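Side-chain contacts in CRISPR system Cmr subunit Cmr6 (Pyrococcus furiosus, PDB 4W8V), which caps the crRNA-guided type III-B Cmr complex together with Cmr1, as part of CRISPR defence against invading nucleic acids: residues Arg115-Lys120 with Phe219-Leu224; Cys106-Lys111 with Ala225-Gly230; Asp86-Gly91 with Glu95-Ala100; Ala100-Arg105 with Lys120-Ile125; Tyr65-Phe70 with Glu124-Leu129. One frame throughout, in Å; residues are numbered along the deposited sequence.

Contact 1 (Arg115-Lys120 with Phe219-Leu224)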
# COMPACT_ATOMS: atom_id res chain seq x y z
N ARG A 115 -12.31 12.33 -5.09
CA ARG A 115 -13.37 12.41 -4.09
C ARG A 115 -12.78 12.63 -2.70
O ARG A 115 -13.34 13.38 -1.90
CB ARG A 115 -14.24 11.16 -4.11
CG ARG A 115 -15.09 11.01 -5.37
CD ARG A 115 -16.07 9.85 -5.26
NE ARG A 115 -15.76 8.75 -6.17
CZ ARG A 115 -16.28 8.61 -7.39
NH1 ARG A 115 -17.14 9.50 -7.86
NH2 ARG A 115 -15.94 7.57 -8.14
N ILE A 116 -11.63 12.01 -2.43
CA ILE A 116 -10.96 12.17 -1.14
C ILE A 116 -10.52 13.62 -0.94
O ILE A 116 -10.70 14.19 0.14
CB ILE A 116 -9.70 11.28 -0.98
CG1 ILE A 116 -9.95 9.82 -1.38
CG2 ILE A 116 -9.16 11.38 0.44
CD1 ILE A 116 -11.10 9.18 -0.71
N PHE A 117 -9.95 14.21 -1.98
CA PHE A 117 -9.32 15.51 -1.84
C PHE A 117 -10.22 16.68 -2.21
O PHE A 117 -9.72 17.76 -2.52
CB PHE A 117 -8.04 15.55 -2.67
CG PHE A 117 -6.96 14.70 -2.09
CD1 PHE A 117 -6.22 15.16 -1.01
CD2 PHE A 117 -6.70 13.44 -2.59
CE1 PHE A 117 -5.23 14.38 -0.45
CE2 PHE A 117 -5.71 12.66 -2.03
CZ PHE A 117 -4.98 13.12 -0.96
N GLY A 118 -11.53 16.46 -2.15
CA GLY A 118 -12.54 17.49 -2.37
C GLY A 118 -12.23 18.57 -3.38
O GLY A 118 -11.72 18.30 -4.48
N GLU A 119 -12.52 19.81 -3.01
CA GLU A 119 -12.41 20.95 -3.91
C GLU A 119 -11.02 21.59 -3.86
O GLU A 119 -10.89 22.80 -4.01
N LYS A 120 -9.99 20.77 -3.64
CA LYS A 120 -8.63 21.29 -3.62
C LYS A 120 -8.01 21.21 -5.01
O LYS A 120 -8.26 20.26 -5.76
CB LYS A 120 -7.79 20.53 -2.59
CG LYS A 120 -8.39 20.55 -1.20
CD LYS A 120 -7.37 20.35 -0.10
CE LYS A 120 -7.97 20.76 1.24
NZ LYS A 120 -7.10 20.42 2.41
N PHE A 219 -6.06 7.72 5.45
CA PHE A 219 -6.80 6.51 5.76
C PHE A 219 -7.68 6.10 4.58
O PHE A 219 -7.85 4.92 4.29
CB PHE A 219 -7.66 6.72 7.01
CG PHE A 219 -8.34 5.47 7.48
CD1 PHE A 219 -7.63 4.46 8.11
CD2 PHE A 219 -9.69 5.29 7.26
CE1 PHE A 219 -8.25 3.30 8.53
CE2 PHE A 219 -10.33 4.13 7.69
CZ PHE A 219 -9.61 3.14 8.32
N SER A 220 -8.22 7.09 3.89
CA SER A 220 -9.13 6.85 2.78
C SER A 220 -8.35 6.30 1.59
O SER A 220 -8.83 5.43 0.86
CB SER A 220 -9.86 8.13 2.40
OG SER A 220 -10.91 8.39 3.32
N LEU A 221 -7.14 6.79 1.41
CA LEU A 221 -6.27 6.26 0.38
C LEU A 221 -5.89 4.82 0.71
O LEU A 221 -5.85 3.97 -0.17
CB LEU A 221 -5.03 7.15 0.22
CG LEU A 221 -5.29 8.49 -0.46
CD1 LEU A 221 -4.03 9.32 -0.51
CD2 LEU A 221 -5.86 8.28 -1.87
N VAL A 222 -5.64 4.53 1.98
CA VAL A 222 -5.23 3.20 2.39
C VAL A 222 -6.35 2.18 2.15
O VAL A 222 -6.11 1.08 1.64
CB VAL A 222 -4.81 3.20 3.88
CG1 VAL A 222 -4.81 1.79 4.47
CG2 VAL A 222 -3.45 3.86 4.03
N LYS A 223 -7.57 2.59 2.50
CA LYS A 223 -8.77 1.84 2.18
C LYS A 223 -8.82 1.51 0.71
O LYS A 223 -9.00 0.36 0.31
CB LYS A 223 -10.03 2.66 2.54
CG LYS A 223 -10.74 2.26 3.83
CD LYS A 223 -11.96 3.15 4.09
CE LYS A 223 -13.16 2.72 3.25
NZ LYS A 223 -13.72 1.41 3.70
N LEU A 224 -8.72 2.56 -0.09
CA LEU A 224 -8.78 2.45 -1.54
C LEU A 224 -7.73 1.46 -2.03
O LEU A 224 -8.01 0.58 -2.84
CB LEU A 224 -8.57 3.84 -2.16
CG LEU A 224 -8.75 4.06 -3.65
CD1 LEU A 224 -10.03 3.43 -4.16
CD2 LEU A 224 -8.74 5.56 -3.89

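Contact 2 (Cys106-Lys111 with Ala225-Gly230)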
# COMPACT_ATOMS: atom_id res chain seq x y z
N CYS A 106 -11.18 10.46 -16.59
CA CYS A 106 -10.50 9.89 -15.43
C CYS A 106 -10.77 8.40 -15.29
O CYS A 106 -11.85 7.92 -15.62
CB CYS A 106 -10.94 10.61 -14.14
SG CYS A 106 -10.62 12.38 -14.14
N SER A 107 -9.78 7.67 -14.78
CA SER A 107 -10.01 6.27 -14.42
C SER A 107 -10.90 6.26 -13.19
O SER A 107 -11.10 7.29 -12.57
CB SER A 107 -8.70 5.54 -14.15
OG SER A 107 -8.09 5.97 -12.94
N ARG A 108 -11.43 5.09 -12.85
CA ARG A 108 -12.18 4.94 -11.61
C ARG A 108 -11.31 5.33 -10.43
O ARG A 108 -11.73 6.09 -9.56
CB ARG A 108 -12.69 3.51 -11.45
CG ARG A 108 -13.73 3.33 -10.37
CD ARG A 108 -14.06 1.86 -10.29
NE ARG A 108 -12.83 1.09 -10.15
CZ ARG A 108 -12.30 0.73 -8.99
NH1 ARG A 108 -12.91 1.07 -7.85
NH2 ARG A 108 -11.16 0.03 -8.96
N LEU A 109 -10.07 4.84 -10.42
CA LEU A 109 -9.15 5.13 -9.32
C LEU A 109 -8.90 6.63 -9.24
O LEU A 109 -8.82 7.20 -8.16
CB LEU A 109 -7.83 4.38 -9.49
CG LEU A 109 -7.90 2.86 -9.32
CD1 LEU A 109 -6.52 2.24 -9.52
CD2 LEU A 109 -8.45 2.49 -7.95
N CYS A 110 -8.80 7.28 -10.40
CA CYS A 110 -8.67 8.72 -10.45
C CYS A 110 -9.89 9.43 -9.86
O CYS A 110 -9.75 10.38 -9.10
CB CYS A 110 -8.43 9.18 -11.88
SG CYS A 110 -8.19 10.95 -12.02
N LYS A 111 -11.09 8.97 -10.22
CA LYS A 111 -12.33 9.53 -9.68
C LYS A 111 -12.34 9.41 -8.15
O LYS A 111 -12.59 10.39 -7.45
CB LYS A 111 -13.57 8.81 -10.24
CG LYS A 111 -13.72 8.81 -11.75
CD LYS A 111 -14.36 10.08 -12.27
CE LYS A 111 -14.62 10.02 -13.78
NZ LYS A 111 -15.62 8.98 -14.15
N ALA A 225 -6.52 1.58 -1.51
CA ALA A 225 -5.40 0.76 -1.97
C ALA A 225 -5.53 -0.72 -1.56
O ALA A 225 -5.16 -1.61 -2.31
CB ALA A 225 -4.08 1.36 -1.47
N LEU A 226 -6.11 -0.98 -0.38
CA LEU A 226 -6.25 -2.36 0.09
C LEU A 226 -7.36 -3.11 -0.64
O LEU A 226 -7.30 -4.33 -0.79
CB LEU A 226 -6.52 -2.40 1.60
CG LEU A 226 -5.46 -1.81 2.55
CD1 LEU A 226 -5.91 -1.94 4.03
CD2 LEU A 226 -4.08 -2.43 2.35
N ARG A 227 -8.38 -2.39 -1.07
CA ARG A 227 -9.49 -3.00 -1.78
C ARG A 227 -9.11 -3.27 -3.23
O ARG A 227 -9.33 -4.36 -3.73
CB ARG A 227 -10.71 -2.09 -1.71
CG ARG A 227 -12.00 -2.67 -2.24
CD ARG A 227 -13.09 -1.60 -2.22
NE ARG A 227 -12.79 -0.53 -3.16
CZ ARG A 227 -13.12 0.75 -2.98
NH1 ARG A 227 -13.77 1.13 -1.89
NH2 ARG A 227 -12.81 1.65 -3.90
N ASP A 228 -8.51 -2.29 -3.89
CA ASP A 228 -8.32 -2.37 -5.34
C ASP A 228 -6.92 -2.79 -5.82
O ASP A 228 -6.78 -3.29 -6.92
CB ASP A 228 -8.71 -1.03 -5.98
CG ASP A 228 -10.21 -0.72 -5.83
OD1 ASP A 228 -10.98 -1.63 -5.46
OD2 ASP A 228 -10.62 0.43 -6.08
N LEU A 229 -5.88 -2.62 -5.00
CA LEU A 229 -4.53 -3.02 -5.40
C LEU A 229 -4.03 -4.25 -4.64
O LEU A 229 -3.49 -5.17 -5.22
CB LEU A 229 -3.56 -1.86 -5.22
CG LEU A 229 -3.94 -0.62 -6.05
CD1 LEU A 229 -2.94 0.51 -5.89
CD2 LEU A 229 -4.06 -1.00 -7.51
N GLY A 230 -4.21 -4.26 -3.32
CA GLY A 230 -3.80 -5.41 -2.55
C GLY A 230 -2.43 -5.28 -1.91
O GLY A 230 -1.58 -4.50 -2.37

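Contact 3 (Asp86-Gly91 with Glu95-Ala100)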
# COMPACT_ATOMS: atom_id res chain seq x y z
N ASP A 86 9.20 8.49 -9.54
CA ASP A 86 10.57 8.95 -9.30
C ASP A 86 10.59 10.34 -8.68
O ASP A 86 11.45 10.63 -7.85
CB ASP A 86 11.39 8.96 -10.59
CG ASP A 86 11.78 7.57 -11.04
OD1 ASP A 86 11.55 6.61 -10.28
OD2 ASP A 86 12.34 7.43 -12.16
N ALA A 87 9.66 11.19 -9.09
CA ALA A 87 9.59 12.55 -8.58
C ALA A 87 9.24 12.57 -7.11
O ALA A 87 9.92 13.21 -6.31
CB ALA A 87 8.57 13.36 -9.35
N PHE A 88 8.17 11.88 -6.73
CA PHE A 88 7.79 11.87 -5.34
C PHE A 88 8.83 11.19 -4.45
O PHE A 88 9.10 11.64 -3.35
CB PHE A 88 6.44 11.20 -5.17
CG PHE A 88 5.27 12.14 -5.25
CD1 PHE A 88 4.83 12.81 -4.11
CD2 PHE A 88 4.60 12.35 -6.44
CE1 PHE A 88 3.76 13.68 -4.16
CE2 PHE A 88 3.52 13.22 -6.49
CZ PHE A 88 3.10 13.88 -5.35
N MET A 89 9.44 10.11 -4.95
CA MET A 89 10.30 9.30 -4.11
C MET A 89 11.78 9.73 -4.10
O MET A 89 12.48 9.52 -3.10
CB MET A 89 10.20 7.82 -4.52
CG MET A 89 8.78 7.25 -4.38
SD MET A 89 8.67 5.45 -4.61
CE MET A 89 9.45 4.89 -3.09
N LYS A 90 12.25 10.33 -5.19
CA LYS A 90 13.67 10.64 -5.33
C LYS A 90 13.95 12.13 -5.48
O LYS A 90 14.98 12.63 -5.01
CB LYS A 90 14.26 9.89 -6.54
CG LYS A 90 14.42 8.40 -6.31
CD LYS A 90 14.46 7.64 -7.63
CE LYS A 90 15.63 8.04 -8.50
NZ LYS A 90 15.64 7.29 -9.79
N GLY A 91 13.05 12.85 -6.13
CA GLY A 91 13.27 14.26 -6.41
C GLY A 91 12.29 15.18 -5.72
O GLY A 91 11.83 14.91 -4.61
N GLU A 95 8.14 20.58 -8.07
CA GLU A 95 8.79 21.11 -9.26
C GLU A 95 8.40 20.34 -10.52
O GLU A 95 7.99 20.94 -11.52
CB GLU A 95 10.31 21.07 -9.08
N ILE A 96 8.50 19.02 -10.47
CA ILE A 96 8.30 18.18 -11.65
C ILE A 96 6.84 18.10 -12.08
O ILE A 96 6.55 18.02 -13.28
CB ILE A 96 8.84 16.75 -11.41
CG1 ILE A 96 10.26 16.80 -10.85
CG2 ILE A 96 8.80 15.93 -12.70
CD1 ILE A 96 10.99 15.48 -10.85
N LEU A 97 5.92 18.14 -11.13
CA LEU A 97 4.50 18.03 -11.47
C LEU A 97 3.78 19.38 -11.45
O LEU A 97 2.57 19.45 -11.24
CB LEU A 97 3.80 17.07 -10.52
CG LEU A 97 4.47 15.72 -10.33
CD1 LEU A 97 3.57 14.84 -9.49
CD2 LEU A 97 4.77 15.06 -11.67
N SER A 98 4.54 20.45 -11.67
CA SER A 98 4.01 21.81 -11.63
C SER A 98 2.83 21.98 -12.58
O SER A 98 1.81 22.57 -12.21
CB SER A 98 5.11 22.82 -11.97
OG SER A 98 5.72 22.51 -13.22
N ASN A 99 2.97 21.45 -13.79
CA ASN A 99 2.00 21.66 -14.85
C ASN A 99 0.92 20.58 -14.91
O ASN A 99 0.29 20.36 -15.94
CB ASN A 99 2.72 21.75 -16.20
CG ASN A 99 3.93 22.67 -16.14
OD1 ASN A 99 3.98 23.61 -15.35
ND2 ASN A 99 4.92 22.38 -16.99
N ALA A 100 0.71 19.90 -13.79
CA ALA A 100 -0.31 18.86 -13.73
C ALA A 100 -1.70 19.48 -13.74
O ALA A 100 -1.98 20.42 -13.00
CB ALA A 100 -0.11 18.00 -12.50

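Contact 4 (Ala100-Arg105 with Lys120-Ile125)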
# COMPACT_ATOMS: atom_id res chain seq x y z
N ALA A 100 0.71 19.90 -13.79
CA ALA A 100 -0.31 18.86 -13.73
C ALA A 100 -1.70 19.48 -13.74
O ALA A 100 -1.98 20.42 -13.00
CB ALA A 100 -0.11 18.00 -12.50
N LYS A 101 -2.57 18.94 -14.59
CA LYS A 101 -3.95 19.39 -14.67
C LYS A 101 -4.87 18.19 -14.54
O LYS A 101 -4.52 17.09 -14.95
CB LYS A 101 -4.21 20.12 -15.99
CG LYS A 101 -3.25 21.27 -16.28
CD LYS A 101 -3.52 21.90 -17.65
CE LYS A 101 -2.53 23.02 -17.94
NZ LYS A 101 -2.85 23.74 -19.20
N VAL A 102 -6.04 18.40 -13.94
CA VAL A 102 -7.04 17.36 -13.85
C VAL A 102 -7.41 16.90 -15.26
O VAL A 102 -7.70 17.73 -16.12
CB VAL A 102 -8.31 17.83 -13.10
CG1 VAL A 102 -9.37 16.74 -13.09
CG2 VAL A 102 -7.95 18.22 -11.67
N PRO A 103 -7.38 15.58 -15.49
CA PRO A 103 -7.64 15.02 -16.82
C PRO A 103 -9.10 15.11 -17.29
O PRO A 103 -10.02 15.18 -16.47
CB PRO A 103 -7.22 13.55 -16.66
CG PRO A 103 -7.34 13.28 -15.22
CD PRO A 103 -6.95 14.55 -14.54
N GLU A 104 -9.26 15.10 -18.61
CA GLU A 104 -10.56 15.10 -19.27
C GLU A 104 -11.34 13.83 -18.96
O GLU A 104 -12.49 13.88 -18.53
CB GLU A 104 -10.37 15.26 -20.78
CG GLU A 104 -11.65 15.26 -21.60
CD GLU A 104 -11.41 15.67 -23.04
OE1 GLU A 104 -10.24 15.92 -23.41
OE2 GLU A 104 -12.39 15.75 -23.81
N ARG A 105 -10.69 12.69 -19.18
CA ARG A 105 -11.27 11.39 -18.84
C ARG A 105 -10.49 10.76 -17.69
O ARG A 105 -9.28 10.56 -17.78
CB ARG A 105 -11.25 10.46 -20.06
CG ARG A 105 -12.01 11.00 -21.26
CD ARG A 105 -11.63 10.24 -22.53
NE ARG A 105 -11.95 8.81 -22.44
CZ ARG A 105 -11.39 7.88 -23.20
NH1 ARG A 105 -10.48 8.21 -24.10
NH2 ARG A 105 -11.74 6.60 -23.06
N LYS A 120 -9.99 20.77 -3.64
CA LYS A 120 -8.63 21.29 -3.62
C LYS A 120 -8.01 21.21 -5.01
O LYS A 120 -8.26 20.26 -5.76
CB LYS A 120 -7.79 20.53 -2.59
CG LYS A 120 -8.39 20.55 -1.20
CD LYS A 120 -7.37 20.35 -0.10
CE LYS A 120 -7.97 20.76 1.24
NZ LYS A 120 -7.10 20.42 2.41
N LYS A 121 -7.21 22.21 -5.35
CA LYS A 121 -6.61 22.27 -6.68
C LYS A 121 -5.34 21.43 -6.74
O LYS A 121 -4.84 20.98 -5.72
CB LYS A 121 -6.31 23.71 -7.07
CG LYS A 121 -7.54 24.61 -7.05
CD LYS A 121 -7.74 25.31 -8.39
CE LYS A 121 -8.98 26.19 -8.37
NZ LYS A 121 -9.16 26.97 -9.63
N VAL A 122 -4.83 21.22 -7.95
CA VAL A 122 -3.73 20.29 -8.15
C VAL A 122 -2.48 20.65 -7.33
O VAL A 122 -2.04 19.82 -6.53
CB VAL A 122 -3.35 20.18 -9.65
CG1 VAL A 122 -2.01 19.50 -9.80
CG2 VAL A 122 -4.43 19.43 -10.41
N PRO A 123 -1.91 21.86 -7.49
CA PRO A 123 -0.66 22.09 -6.76
C PRO A 123 -0.84 22.03 -5.24
O PRO A 123 0.14 21.89 -4.51
CB PRO A 123 -0.23 23.49 -7.21
CG PRO A 123 -0.96 23.73 -8.48
CD PRO A 123 -2.28 23.05 -8.28
N GLU A 124 -2.08 22.12 -4.78
CA GLU A 124 -2.37 21.99 -3.36
C GLU A 124 -2.33 20.54 -2.90
O GLU A 124 -1.76 20.23 -1.85
CB GLU A 124 -3.74 22.60 -3.03
CG GLU A 124 -4.13 22.49 -1.57
CD GLU A 124 -5.44 23.20 -1.25
OE1 GLU A 124 -6.04 23.79 -2.17
OE2 GLU A 124 -5.86 23.17 -0.08
N ILE A 125 -2.91 19.64 -3.69
CA ILE A 125 -2.99 18.22 -3.34
C ILE A 125 -1.59 17.59 -3.28
O ILE A 125 -1.31 16.74 -2.44
CB ILE A 125 -3.86 17.42 -4.35
CG1 ILE A 125 -5.27 17.99 -4.41
CG2 ILE A 125 -3.92 15.95 -3.97
CD1 ILE A 125 -6.18 17.21 -5.32

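Contact 5 (Tyr65-Phe70 with Glu124-Leu129)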
# COMPACT_ATOMS: atom_id res chain seq x y z
N TYR A 65 0.09 6.37 -9.68
CA TYR A 65 -0.69 5.82 -10.77
C TYR A 65 -1.76 6.81 -11.22
O TYR A 65 -1.93 7.08 -12.42
CB TYR A 65 -1.31 4.50 -10.35
CG TYR A 65 -2.13 3.80 -11.40
CD1 TYR A 65 -3.50 4.03 -11.52
CD2 TYR A 65 -1.54 2.86 -12.24
CE1 TYR A 65 -4.26 3.37 -12.48
CE2 TYR A 65 -2.29 2.20 -13.19
CZ TYR A 65 -3.64 2.45 -13.31
OH TYR A 65 -4.38 1.78 -14.26
N VAL A 66 -2.49 7.35 -10.26
CA VAL A 66 -3.54 8.31 -10.54
C VAL A 66 -2.96 9.61 -11.10
O VAL A 66 -3.47 10.15 -12.09
CB VAL A 66 -4.37 8.59 -9.26
CG1 VAL A 66 -5.15 9.88 -9.39
CG2 VAL A 66 -5.28 7.41 -8.97
N LEU A 67 -1.89 10.11 -10.49
CA LEU A 67 -1.33 11.40 -10.87
C LEU A 67 -0.65 11.36 -12.24
O LEU A 67 -0.41 12.41 -12.84
CB LEU A 67 -0.34 11.89 -9.81
CG LEU A 67 -1.00 12.60 -8.63
CD1 LEU A 67 0.02 13.02 -7.58
CD2 LEU A 67 -1.78 13.80 -9.13
N ALA A 68 -0.33 10.16 -12.71
CA ALA A 68 0.22 9.99 -14.05
C ALA A 68 -0.81 10.43 -15.08
O ALA A 68 -0.47 10.92 -16.16
CB ALA A 68 0.64 8.54 -14.28
N GLU A 69 -2.09 10.27 -14.74
CA GLU A 69 -3.17 10.72 -15.60
C GLU A 69 -3.23 12.26 -15.68
O GLU A 69 -3.90 12.81 -16.55
CB GLU A 69 -4.51 10.17 -15.11
CG GLU A 69 -4.52 8.68 -14.79
CD GLU A 69 -5.89 8.18 -14.30
OE1 GLU A 69 -6.92 8.60 -14.86
OE2 GLU A 69 -5.92 7.36 -13.36
N PHE A 70 -2.53 12.94 -14.77
CA PHE A 70 -2.57 14.41 -14.68
C PHE A 70 -1.49 15.13 -15.50
O PHE A 70 -1.42 16.35 -15.49
CB PHE A 70 -2.45 14.86 -13.21
CG PHE A 70 -3.66 14.57 -12.37
CD1 PHE A 70 -4.13 13.28 -12.24
CD2 PHE A 70 -4.31 15.58 -11.69
CE1 PHE A 70 -5.24 13.00 -11.46
CE2 PHE A 70 -5.42 15.31 -10.92
CZ PHE A 70 -5.89 14.02 -10.80
N GLU A 124 -2.08 22.12 -4.78
CA GLU A 124 -2.37 21.99 -3.36
C GLU A 124 -2.33 20.54 -2.90
O GLU A 124 -1.76 20.23 -1.85
CB GLU A 124 -3.74 22.60 -3.03
CG GLU A 124 -4.13 22.49 -1.57
CD GLU A 124 -5.44 23.20 -1.25
OE1 GLU A 124 -6.04 23.79 -2.17
OE2 GLU A 124 -5.86 23.17 -0.08
N ILE A 125 -2.91 19.64 -3.69
CA ILE A 125 -2.99 18.22 -3.34
C ILE A 125 -1.59 17.59 -3.28
O ILE A 125 -1.31 16.74 -2.44
CB ILE A 125 -3.86 17.42 -4.35
CG1 ILE A 125 -5.27 17.99 -4.41
CG2 ILE A 125 -3.92 15.95 -3.97
CD1 ILE A 125 -6.18 17.21 -5.32
N ILE A 126 -0.73 18.02 -4.19
CA ILE A 126 0.67 17.63 -4.18
C ILE A 126 1.28 17.93 -2.81
O ILE A 126 2.07 17.15 -2.29
CB ILE A 126 1.46 18.36 -5.27
CG1 ILE A 126 0.90 18.03 -6.65
CG2 ILE A 126 2.93 17.98 -5.21
CD1 ILE A 126 1.13 16.60 -7.06
N ASP A 127 0.87 19.05 -2.21
CA ASP A 127 1.40 19.45 -0.92
C ASP A 127 0.91 18.54 0.20
O ASP A 127 1.67 18.18 1.08
CB ASP A 127 1.02 20.90 -0.61
CG ASP A 127 1.77 21.88 -1.48
OD1 ASP A 127 2.93 21.59 -1.84
OD2 ASP A 127 1.20 22.95 -1.80
N GLU A 128 -0.36 18.18 0.15
CA GLU A 128 -0.92 17.30 1.16
C GLU A 128 -0.28 15.92 1.06
O GLU A 128 -0.07 15.25 2.07
CB GLU A 128 -2.44 17.21 1.03
CG GLU A 128 -3.16 18.49 1.41
CD GLU A 128 -4.60 18.26 1.84
OE1 GLU A 128 -5.42 17.90 0.98
OE2 GLU A 128 -4.90 18.42 3.05
N LEU A 129 0.06 15.52 -0.16
CA LEU A 129 0.69 14.22 -0.41
C LEU A 129 2.15 14.26 -0.01
O LEU A 129 2.68 13.27 0.50
CB LEU A 129 0.56 13.81 -1.88
CG LEU A 129 -0.84 13.49 -2.39
CD1 LEU A 129 -0.86 13.40 -3.90
CD2 LEU A 129 -1.34 12.20 -1.78

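Contact 1 (Arg115-Lys120 with Phe219-Leu224)
The Phe117 ring receives Leu221 at its edge, near the ring plane. Methyl CD1 of Leu221 lies 3.9 Å from Phe117 CZ and 4.0 Å from Phe117 CE2, and the two side chains meet at about a right angle. The ring of Phe113 also meets this aromatic group, their planes inclined at about 50°, and Ile125, Glu128 and Leu129 of helix 122-133 pack round it. The preceding residue, Ile116, points at helix 212-228. With CG1 lying beside the backbone N (chi1 -48°), its CD1 comes down on the CB of Ser220 at 3.5 Å, while the other branch, Ile116 CG2, touches the same CB at 3.9 Å; the isoleucine thus straddles the serine methylene. Ile116 CG1 is only loosely in touch with Leu221 CD2, at 4.4 Å. The small serine lets the backbones come close, with the CA atoms of Ile116 and Ser220 6.9 Å apart. Helix 108-116 ends here: Phe117 leaves helical geometry and opens a type II' turn closed by Lys120 N to Phe117 O (3.2 Å). Phe219 packs on strands 13-21 and 202-209 and Val222 on strand 202-209, whereas Ile116 and Phe117 cover a different side of helix 212-228. Since every cross-contact involves carbon and the serine hydroxyl has a weak bond to Glu216 O, cohesion here probably rests on shape and the exclusion of water.

Contact 2 (Cys106-Lys111 with Ala225-Gly230)
Leu109 and Asp228 mark the closest backbone approach, CA to CA 8.5 Å, where the first turn of helix 108-116 passes the last turn of helix 212-228. Ser107 is the N-cap of the former, its OG accepting from Cys110 N. Arg108, bent at chi3 (52°), directs both terminal nitrogens at one oxygen: NH1 and NH2 each lie 3.0 Å from Asp228 OD2, the NH2 bond being weak. Arg108 NH1 meets that oxygen from above the carboxylate plane, while the oxygen stays near the guanidinium plane, the planes standing 71° apart. Asp228 OD1 takes a straighter bond from Arg227 NE (3.1 Å, 165°), and Arg227 NH2 adds a weak one to OD2 besides its salt bridge with Glu112. Leu109 slides alongside the aspartate, CD2 reaching OD2 at 3.5 Å. With Arg108 and Arg227 converging on it, the carboxylate is probably stabilised in its charged form, and this surface network clamps together the ends of two helices.

Contact 3 (Asp86-Gly91 with Glu95-Ala100)
Ile96 runs out over Ala87, and its CB, CG1 and CD1 all stay near that one methyl. Ile96 CB lies 4.0 Å from Ala87 CB and CG1 follows at 4.1 Å. The chain then extends, CD1 standing anti to CB's own CA (chi2 -168°), which brings the CD1 tip to 3.5 Å from Ala87 CB. Ile96 CD1 also touches Ala87 CA, at 4.0 Å, so the tip of the isoleucine rests against both carbons of the small residue. Because alanine offers a single methyl, the backbones can close to 6.5 Å between the CA atoms of Ala87 and Ile96. The two segments come from consecutive helices joined by a very short connection, helix 77-90 giving way almost at once to the short helix 93-96. Asp86 O accepts from both Lys90 N and Gly91 N; after the second helix, the chain turns again in a type I turn from Leu97 to Ala100. Leu97, the neighbour of Ile96, faces inward. Its CD1 touches Phe88 CE2 at 3.4 Å, a close approach for two carbons, and Phe88 CD2 at 4.1 Å, the two side chains crossing at about a right angle and the methyl coming at the ring obliquely. Phe88 also meets the ring of Tyr64, the planes about 25° apart, and Ile126 and Leu129 of helix 122-133 pack against the same phenylalanine.

Contact 4 (Ala100-Arg105 with Lys120-Ile125)
Apolar contact comes first: Val122 sends its two methyls to two different residues of the 100-105 loop. CG1, placed anti to the backbone N (chi1 166°), touches Ala100 CB at 3.6 Å. CG2 instead meets Val102 CG2 at 3.9 Å, the two valines leaning past one another at a slant, and skirts the backbone at Lys101 CA (4.3 Å). A second kind of contact sets hydrocarbon against carbonyl. The oxygen of Ala100 lies 3.3 Å from Val122 CG1 and 3.7 Å from Val122 CG2, so it sits close to both branches of the isopropyl group. Val122 opens helix 122-133, with Lys121 at the N-cap position and Ile125 N bonded to Lys121 O; the irregular connection from helix 93-96 to helix 108-116 is therefore draped across the first turn of a later helix. The closest pair of CA atoms is Lys101 and Val122, 6.6 Å apart, although the lysine side chain starts out away from the helix. Polar links run beside the contact, not across it: the backbone of Lys101 is hydrogen-bonded to that of Phe70, and Lys120 NZ forms a salt bridge with Glu128 OE2 and a long, weak ion pair within its own segment with Glu124 OE2.

Contact 5 (Tyr65-Phe70 with Glu124-Leu129)
Leu67 puts a single methyl, CD1, against two residues one turn apart on helix 122-133. Leu67 CD1 is 3.8 Å from Ile126 CD1, the side chains passing at a slant, and also 3.8 Å from Leu129 CD1, where the two leucines reach toward each other tip to tip. Ile126 starts out along the side of its helix, and the bend at chi2 (-69°) helps swing its CD1 in to the leucine. The other methyl, Leu67 CD2, stays with its own segment and rests over one face of the Phe70 ring, 3.8 Å above the ring plane and toward its rim. Leu67 is thus gripped through both branches. Contact is made by side-chain ends alone, the CA atoms of Leu67 and Ile126 standing 9.4 Å apart. Val84 and Phe88 of helix 77-90 pack against Leu67 as well, and Leu129 continues onto Leu221 of helix 212-228. Such a cluster of aliphatic tips is characteristic of a hydrophobic core between helices: it joins helix 52-68, which probably takes the first helix position of the ferredoxin-like βαββαβ fold, as in other RAMP proteins, to the helices inserted between it and strand 143-149.

Overall arrangement
All five contacts lie within the RAMP-family domain carried by this chain, a fragment of the longer Cmr6 protein. Contacts 3 and 5 are buried and wholly apolar, and they adjoin, Phe88 touching both Leu67 and Ile126. Contacts 1 and 4 are partly buried and also rely on hydrocarbon, though contact 4 adds a carbonyl set against a valine. Contact 2, at the surface, is the one that uses charge across its segments. It shares helices 108-116 and 212-228 with contact 1, so the same pair is joined by carbon near the end of helix 108-116 and by ions at its start. Contacts 4 and 5 both use helix 122-133. A hydrogen bond between Glu69 OE2 and Ser107 OG links contact 5 to contact 2.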